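Local structure of Phthiocerol/phenolphthiocerol synthesis polyketide synthase type I PpsC (Mycobacterium tuberculosis, 5NJI) at residues A[54-59]-A[220-225]; A[209-214]-A[229-234]. The protein is a polyketide synthase whose dehydratase domain probably removes water from beta-hydroxyacyl chains during phthiocerol and phenolphthiocerol synthesis. The protein carries 1 engineered substitution. One frame throughout, in Å; residues are numbered along the deposited sequence.

Interaction 1: A[54-59]-A[220-225]; sequences LLWLAD and REFMLH
Trp56, in the type II' beta turn that runs from Leu54 to Leu57, brings its indole against two rings of the loop leading into helix 226-234, Phe222 and His225. The turn is closed by Leu57 N and Leu54 O, 3.2 Å apart. The touching is done by the edge of the indole that carries NE1 and CZ2: CZ2 of Trp56 meets CZ of Phe222 at 4.1 Å, with the phenylalanine atom near the indole plane. The pyrrole nitrogen passes the imidazole, NE1 of Trp56 lying 4.0 Å from CE1 of His225. Here the planes are inclined at 36°, a slanted meeting and not a stack. With CG of Trp56 set between the backbone N and the carbonyl carbon (chi1 36°), the ring reaches across to the other loop, and CD1 of Leu57 lies 3.8 Å above one face, toward its rim. Within the second loop, CD2 of Phe222 sits 3.9 Å above the centre of the His225 ring. That imidazole is gripped at both nitrogens: NE2 bonds to Ala215 O, while ND1 caps the N-H of Val227 at the start of the helix. Trp56 also packs on Pro226 and Val227 of helix 226-234, and Phe222 on Glu75 of helix 70-84, whose carboxylate binds the backbone N-H groups of Met223 and Leu224.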
loop_
_atom_site.group_PDB
_atom_site.type_symbol
_atom_site.label_atom_id
_atom_site.label_comp_id
_atom_site.label_asym_id
_atom_site.label_seq_id
_atom_site.Cartn_x
_atom_site.Cartn_y
_atom_site.Cartn_z
ATOM N N LEU A 54 -1.393 -17.766 -1.699
ATOM C CA LEU A 54 -0.384 -17.192 -2.603
ATOM C C LEU A 54 0.555 -16.348 -1.703
ATOM O O LEU A 54 0.042 -15.544 -1.039
ATOM C CB LEU A 54 -0.970 -16.232 -3.696
ATOM C CG LEU A 54 0.037 -15.505 -4.575
ATOM C CD1 LEU A 54 0.906 -16.473 -5.347
ATOM C CD2 LEU A 54 -0.651 -14.517 -5.505
ATOM N N LEU A 55 1.852 -16.617 -1.661
ATOM C CA LEU A 55 2.838 -15.783 -0.976
ATOM C C LEU A 55 2.307 -15.428 0.446
ATOM O O LEU A 55 1.778 -16.275 1.030
ATOM C CB LEU A 55 3.214 -14.600 -1.918
ATOM C CG LEU A 55 3.902 -14.863 -3.258
ATOM C CD1 LEU A 55 4.149 -13.585 -4.023
ATOM C CD2 LEU A 55 5.180 -15.666 -3.051
ATOM N N TRP A 56 2.306 -14.145 0.871
ATOM C CA TRP A 56 1.876 -13.647 2.207
ATOM C C TRP A 56 0.364 -13.149 2.297
ATOM O O TRP A 56 0.012 -12.625 3.218
ATOM C CB TRP A 56 2.801 -12.436 2.607
ATOM C CG TRP A 56 3.150 -11.590 1.346
ATOM C CD1 TRP A 56 4.276 -11.631 0.649
ATOM C CD2 TRP A 56 2.299 -10.670 0.661
ATOM N NE1 TRP A 56 4.228 -10.788 -0.394
ATOM C CE2 TRP A 56 3.019 -10.176 -0.419
ATOM C CE3 TRP A 56 1.024 -10.194 0.875
ATOM C CZ2 TRP A 56 2.499 -9.250 -1.267
ATOM C CZ3 TRP A 56 0.520 -9.294 0.036
ATOM C CH2 TRP A 56 1.240 -8.840 -1.025
ATOM N N LEU A 57 -0.457 -13.450 1.304
ATOM C CA LEU A 57 -1.807 -12.844 1.198
ATOM C C LEU A 57 -2.629 -13.329 2.463
ATOM O O LEU A 57 -3.451 -12.631 2.949
ATOM C CB LEU A 57 -2.587 -13.169 -0.138
ATOM C CG LEU A 57 -2.199 -12.338 -1.397
ATOM C CD1 LEU A 57 -0.730 -12.411 -1.756
ATOM C CD2 LEU A 57 -3.110 -12.630 -2.585
ATOM N N ALA A 58 -2.488 -14.603 2.831
ATOM C CA ALA A 58 -3.215 -15.097 4.022
ATOM C C ALA A 58 -2.989 -14.283 5.319
ATOM O O ALA A 58 -3.753 -14.379 6.234
ATOM C CB ALA A 58 -2.961 -16.617 4.345
ATOM N N ASP A 59 -1.910 -13.521 5.371
ATOM C CA ASP A 59 -1.596 -12.776 6.575
ATOM C C ASP A 59 -2.244 -11.396 6.611
ATOM O O ASP A 59 -2.009 -10.645 7.569
ATOM C CB ASP A 59 -0.081 -12.660 6.723
ATOM C CG ASP A 59 0.556 -13.910 7.326
ATOM O OD1 ASP A 59 -0.146 -14.933 7.523
ATOM O OD2 ASP A 59 1.761 -13.870 7.631
ATOM N N ARG A 220 10.921 -10.427 -6.117
ATOM C CA ARG A 220 11.772 -9.911 -7.180
ATOM C C ARG A 220 11.107 -8.935 -8.201
ATOM O O ARG A 220 11.747 -8.120 -8.770
ATOM C CB ARG A 220 12.473 -11.045 -7.957
ATOM C CG ARG A 220 11.655 -12.324 -8.193
ATOM C CD ARG A 220 10.848 -13.018 -7.047
ATOM N NE ARG A 220 11.592 -14.001 -6.229
ATOM C CZ ARG A 220 12.121 -13.876 -4.998
ATOM N NH1 ARG A 220 12.087 -12.776 -4.234
ATOM N NH2 ARG A 220 12.680 -14.934 -4.507
ATOM N N GLU A 221 9.843 -9.164 -8.539
ATOM C CA GLU A 221 9.192 -8.385 -9.584
ATOM C C GLU A 221 8.505 -7.130 -9.064
ATOM O O GLU A 221 7.938 -6.387 -9.870
ATOM C CB GLU A 221 8.166 -9.246 -10.332
ATOM C CG GLU A 221 8.751 -10.503 -10.952
ATOM C CD GLU A 221 9.806 -10.196 -11.996
ATOM O OE1 GLU A 221 9.629 -9.211 -12.744
ATOM O OE2 GLU A 221 10.815 -10.932 -12.064
ATOM N N PHE A 222 8.560 -6.850 -7.763
ATOM C CA PHE A 222 7.816 -5.712 -7.230
ATOM C C PHE A 222 8.541 -4.398 -7.487
ATOM O O PHE A 222 9.749 -4.284 -7.255
ATOM C CB PHE A 222 7.578 -5.848 -5.725
ATOM C CG PHE A 222 6.673 -6.988 -5.325
ATOM C CD1 PHE A 222 5.731 -7.505 -6.191
ATOM C CD2 PHE A 222 6.750 -7.516 -4.048
ATOM C CE1 PHE A 222 4.898 -8.538 -5.801
ATOM C CE2 PHE A 222 5.935 -8.536 -3.652
ATOM C CZ PHE A 222 4.999 -9.059 -4.533
ATOM N N MET A 223 7.750 -3.412 -7.818
ATOM C CA MET A 223 8.214 -2.047 -7.970
ATOM C C MET A 223 8.197 -1.448 -6.525
ATOM O O MET A 223 9.136 -0.843 -6.063
ATOM C CB MET A 223 7.341 -1.155 -8.882
ATOM C CG MET A 223 7.250 -1.559 -10.331
ATOM S SD MET A 223 8.814 -1.270 -11.093
ATOM C CE MET A 223 8.862 0.491 -11.014
ATOM N N LEU A 224 7.209 -1.795 -5.825
ATOM C CA LEU A 224 6.897 -1.280 -4.471
ATOM C C LEU A 224 6.398 -2.460 -3.637
ATOM O O LEU A 224 5.596 -3.141 -4.098
ATOM C CB LEU A 224 5.752 -0.181 -4.575
ATOM C CG LEU A 224 5.155 0.647 -3.428
ATOM C CD1 LEU A 224 6.238 1.418 -2.689
ATOM C CD2 LEU A 224 4.018 1.596 -3.847
ATOM N N HIS A 225 7.059 -2.884 -2.716
ATOM C CA HIS A 225 6.718 -4.082 -1.945
ATOM C C HIS A 225 5.437 -3.760 -1.102
ATOM O O HIS A 225 5.522 -3.000 -0.245
ATOM C CB HIS A 225 7.881 -4.586 -1.016
ATOM C CG HIS A 225 7.708 -5.997 -0.535
ATOM N ND1 HIS A 225 6.543 -6.454 0.016
ATOM C CD2 HIS A 225 8.535 -7.072 -0.575
ATOM C CE1 HIS A 225 6.659 -7.733 0.298
ATOM N NE2 HIS A 225 7.860 -8.130 -0.047
#

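Interaction 2: A[209-214]-A[229-234]; sequences VRLPAS and MDIALQ. With 8Z2 (~{S}-[2-[3-[[(2~{R})-4-[[[(2~{R},3~{S},4~{R},5~{R})-5-(6-aminopurin-9-yl)-4-oxidanyl-3-phosphonooxy-oxolan-2-yl]methoxy-oxidanyl-phosphoryl]oxy-oxidanyl-phosphoryl]oxy-3,3-dimethyl-2-oxidanyl-butanoyl]amino]propanoylamino]ethyl] (~{E})-dodec-2-enethioate), chain B.
Ile231 on helix 226-234 fills the inner side of the segment that continues from strand 205-209, and its two branches divide the work. The Val209 and Ile231 side chains slide past each other in opposite directions, CG2 of Ile231 coming within 3.7 Å of CG1 of Val209. The other branch, ending in CD1, reaches the next three residues: it meets CD of Pro212 tip to tip at 4.0 Å, approaches Arg210 O at 3.7 Å, and has the looser company of CD1 of Leu211 at 4.3 Å. The outer side contrasts with this close packing. Arg210 gives the helix little beyond its backbone; it turns its CB away from the helix and is an exposed residue that touches a crystal neighbour.

The helix carries different chemistry toward the bound dodecenoyl-CoA. OD1 of Asp230 lies 3.6 Å from CA3, the beta carbon of the acyl chain, and CA of Gln234 is 3.8 Å from CA6. One turn apart, the two residues are joined by a nearly straight bond (167°) from NE2 of Gln234 to OD2 of Asp230, 3.0 Å long and reaching the anti side of the carboxylate. Phe191 O also binds that NE2, Tyr177 OH binds Gln234 OE1, and His187 gives OD2 a further, weak bond. The amide therefore appears to fix the rotation of the carboxylate. The sequence from His225 to Asp230 matches the HPxxxD motif of polyketide synthase dehydratases, whose aspartate is catalytic in relatives, so Asp230 is probably catalytic here too. The contact thus combines apolar packing of the helix on the segment after strand 205-209 with a polar substrate side where Gln234, itself held by Tyr177 and Phe191, steadies Asp230.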
loop_
_atom_site.group_PDB
_atom_site.type_symbol
_atom_site.label_atom_id
_atom_site.label_comp_id
_atom_site.label_asym_id
_atom_site.label_seq_id
_atom_site.Cartn_x
_atom_site.Cartn_y
_atom_site.Cartn_z
ATOM N N VAL A 209 11.108 -0.080 11.590
ATOM C CA VAL A 209 10.419 -1.090 10.796
ATOM C C VAL A 209 11.403 -2.075 10.192
ATOM O O VAL A 209 12.582 -1.789 9.991
ATOM C CB VAL A 209 9.532 -0.461 9.696
ATOM C CG1 VAL A 209 8.469 0.422 10.343
ATOM C CG2 VAL A 209 10.340 0.291 8.652
ATOM N N ARG A 210 10.893 -3.272 9.911
ATOM C CA ARG A 210 11.673 -4.318 9.282
ATOM C C ARG A 210 10.707 -5.155 8.466
ATOM O O ARG A 210 9.515 -5.213 8.768
ATOM C CB ARG A 210 12.381 -5.198 10.307
ATOM C CG ARG A 210 11.443 -6.181 10.964
ATOM C CD ARG A 210 12.103 -6.915 12.106
ATOM N NE ARG A 210 13.131 -7.839 11.643
ATOM C CZ ARG A 210 12.876 -9.075 11.216
ATOM N NH1 ARG A 210 11.627 -9.526 11.186
ATOM N NH2 ARG A 210 13.866 -9.860 10.815
ATOM N N LEU A 211 11.220 -5.775 7.419
ATOM C CA LEU A 211 10.409 -6.639 6.594
ATOM C C LEU A 211 10.528 -8.070 7.103
ATOM O O LEU A 211 11.635 -8.624 7.078
ATOM C CB LEU A 211 10.862 -6.554 5.157
ATOM C CG LEU A 211 9.995 -7.275 4.138
ATOM C CD1 LEU A 211 8.583 -6.642 4.085
ATOM C CD2 LEU A 211 10.635 -7.237 2.771
ATOM N N PRO A 212 9.453 -8.682 7.610
ATOM C CA PRO A 212 9.573 -10.057 8.101
ATOM C C PRO A 212 10.003 -11.004 6.996
ATOM O O PRO A 212 9.720 -10.797 5.818
ATOM C CB PRO A 212 8.166 -10.379 8.614
ATOM C CG PRO A 212 7.572 -9.058 8.955
ATOM C CD PRO A 212 8.120 -8.126 7.905
ATOM N N ALA A 213 10.705 -12.069 7.399
ATOM C CA ALA A 213 11.243 -13.013 6.427
ATOM C C ALA A 213 10.151 -13.610 5.558
ATOM O O ALA A 213 10.366 -13.840 4.360
ATOM C CB ALA A 213 12.006 -14.128 7.141
ATOM N N SER A 214 8.975 -13.877 6.139
ATOM C CA SER A 214 7.899 -14.513 5.385
ATOM C C SER A 214 7.277 -13.595 4.351
ATOM O O SER A 214 6.413 -14.042 3.590
ATOM C CB SER A 214 6.806 -15.027 6.329
ATOM O OG SER A 214 6.226 -13.976 7.090
ATOM N N MET A 229 5.006 -1.160 2.352
ATOM C CA MET A 229 4.126 -0.020 2.272
ATOM C C MET A 229 3.042 -0.164 3.390
ATOM O O MET A 229 2.775 0.742 4.060
ATOM C CB MET A 229 3.419 0.197 0.922
ATOM C CG MET A 229 2.473 1.367 0.925
ATOM S SD MET A 229 1.988 1.649 -0.764
ATOM C CE MET A 229 0.759 2.881 -0.531
ATOM N N ASP A 230 2.414 -1.336 3.526
ATOM C CA ASP A 230 1.420 -1.478 4.572
ATOM C C ASP A 230 2.030 -1.244 5.949
ATOM O O ASP A 230 1.408 -0.594 6.795
ATOM C CB ASP A 230 0.760 -2.858 4.516
ATOM C CG ASP A 230 -0.454 -2.939 5.432
ATOM O OD1 ASP A 230 -1.518 -2.405 5.040
ATOM O OD2 ASP A 230 -0.340 -3.490 6.554
ATOM N N ILE A 231 3.231 -1.785 6.196
ATOM C CA ILE A 231 3.908 -1.590 7.478
ATOM C C ILE A 231 4.121 -0.110 7.734
ATOM O O ILE A 231 3.863 0.395 8.833
ATOM C CB ILE A 231 5.238 -2.375 7.506
ATOM C CG1 ILE A 231 4.984 -3.876 7.595
ATOM C CG2 ILE A 231 6.122 -1.929 8.690
ATOM C CD1 ILE A 231 6.190 -4.723 7.138
ATOM N N ALA A 232 4.551 0.623 6.713
ATOM C CA ALA A 232 4.681 2.071 6.868
ATOM C C ALA A 232 3.353 2.717 7.256
ATOM O O ALA A 232 3.313 3.578 8.138
ATOM C CB ALA A 232 5.218 2.696 5.583
ATOM N N LEU A 233 2.249 2.310 6.624
ATOM C CA LEU A 233 0.930 2.866 6.946
ATOM C C LEU A 233 0.474 2.528 8.359
ATOM O O LEU A 233 -0.265 3.306 8.969
ATOM C CB LEU A 233 -0.117 2.345 5.958
ATOM C CG LEU A 233 0.086 2.689 4.484
ATOM C CD1 LEU A 233 -0.993 2.002 3.660
ATOM C CD2 LEU A 233 0.057 4.204 4.276
ATOM N N GLN A 234 0.875 1.366 8.884
ATOM C CA GLN A 234 0.473 0.959 10.220
ATOM C C GLN A 234 0.891 1.982 11.259
ATOM O O GLN A 234 0.267 2.063 12.319
ATOM C CB GLN A 234 1.091 -0.385 10.567
ATOM C CG GLN A 234 0.541 -1.567 9.806
ATOM C CD GLN A 234 1.412 -2.784 10.004
ATOM O OE1 GLN A 234 2.199 -2.844 10.938
ATOM N NE2 GLN A 234 1.301 -3.755 9.099
HETATM C C2 8Z2 B . -15.562 6.884 -8.760
HETATM C C4 8Z2 B . -17.072 6.058 -7.173
HETATM C C5 8Z2 B . -17.853 5.642 -8.142
HETATM C C6 8Z2 B . -17.539 5.844 -9.397
HETATM C C8 8Z2 B . -18.817 5.121 -6.333
HETATM C C10 8Z2 B . -5.514 3.285 11.783
HETATM C C11 8Z2 B . -5.787 4.639 12.301
HETATM C C12 8Z2 B . -7.020 4.642 13.120
HETATM N N9 8Z2 B . -17.644 5.679 -6.048
HETATM N N7 8Z2 B . -18.898 5.052 -7.620
HETATM N N3 8Z2 B . -15.915 6.685 -7.453
HETATM N N1 8Z2 B . -16.410 6.463 -9.744
HETATM N N6 8Z2 B . -18.415 5.379 -10.251
HETATM C "C1'" 8Z2 B . -16.634 6.228 -4.930
HETATM C "C2'" 8Z2 B . -17.093 7.636 -4.876
HETATM O "O2'" 8Z2 B . -15.814 8.253 -4.921
HETATM C "C3'" 8Z2 B . -17.942 7.667 -3.501
HETATM O "O3'" 8Z2 B . -18.855 8.802 -3.547
HETATM C "C4'" 8Z2 B . -16.612 7.274 -2.570
HETATM O "O4'" 8Z2 B . -16.189 6.088 -3.390
HETATM C "C5'" 8Z2 B . -16.606 6.817 -1.120
HETATM O "O5'" 8Z2 B . -17.273 5.642 -0.850
HETATM P P1 8Z2 B . -18.693 5.337 -1.125
HETATM O O11 8Z2 B . -18.526 4.802 -2.472
HETATM O O12 8Z2 B . -19.620 6.479 -1.324
HETATM O O6 8Z2 B . -19.371 4.194 -0.055
HETATM P P2 8Z2 B . -19.633 2.678 -0.546
HETATM O O21 8Z2 B . -19.579 2.510 -2.123
HETATM O O22 8Z2 B . -20.715 1.849 -0.202
HETATM O O7 8Z2 B . -18.296 2.112 0.203
HETATM C CPA 8Z2 B . -17.457 2.761 1.175
HETATM C CPB 8Z2 B . -16.368 1.699 1.484
HETATM C CP8 8Z2 B . -15.715 1.332 0.139
HETATM C CP7 8Z2 B . -15.328 2.207 2.430
HETATM C CP9 8Z2 B . -17.046 0.476 2.090
HETATM O OP3 8Z2 B . -15.182 2.499 -0.349
HETATM C CP6 8Z2 B . -14.610 0.247 0.227
HETATM O OP2 8Z2 B . -14.901 -0.823 0.621
HETATM N NP2 8Z2 B . -13.434 0.515 -0.322
HETATM C CP5 8Z2 B . -12.304 -0.383 -0.404
HETATM C CP4 8Z2 B . -11.387 -0.162 0.784
HETATM C CP3 8Z2 B . -10.204 -1.149 0.665
HETATM O OP1 8Z2 B . -10.322 -2.148 0.043
HETATM N NP1 8Z2 B . -9.088 -0.850 1.286
HETATM C CP2 8Z2 B . -7.918 -1.669 1.205
HETATM C CP1 8Z2 B . -8.025 -2.878 2.064
HETATM S S 8Z2 B . -8.039 -2.432 3.828
HETATM P P3 8Z2 B . -20.032 8.732 -4.854
HETATM O O31 8Z2 B . -20.497 7.109 -4.792
HETATM O O32 8Z2 B . -19.562 8.811 -6.176
HETATM O O33 8Z2 B . -21.258 9.534 -4.795
HETATM C CA1 8Z2 B . -6.574 -2.047 4.067
HETATM C CA2 8Z2 B . -6.234 -1.673 5.461
HETATM O OA1 8Z2 B . -5.674 -2.018 3.289
HETATM C CA3 8Z2 B . -4.847 -1.242 5.736
HETATM C CA4 8Z2 B . -4.531 -0.827 7.113
HETATM C CA5 8Z2 B . -3.180 -0.171 7.243
HETATM C CA6 8Z2 B . -2.954 0.284 8.676
HETATM C CA7 8Z2 B . -3.733 1.583 8.985
HETATM C CA8 8Z2 B . -3.919 1.817 10.471
HETATM C CA9 8Z2 B . -4.369 3.256 10.844
#

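Overall arrangement
The two contacts have centres about 11 Å apart and converge on helix 226-234: interaction 1 involves the loop entering the helix, interaction 2 one flank of it. Along the chain the order is 54-59, 209-214, 220-225 and 229-234, so their segments alternate. They also touch, through His225 CD2 and Leu211 CD2 at 4.0 Å. Interaction 1 joins the N-terminal and C-terminal halves of the dehydratase, which probably has the double-hotdog fold of its family, whereas interaction 2 lies within the C-terminal half. Both pack against the helix that lends Asp230, Leu233 and Gln234 to the acyl-CoA pocket; the side chain of Trp56 is about 10 Å from the bound ligand.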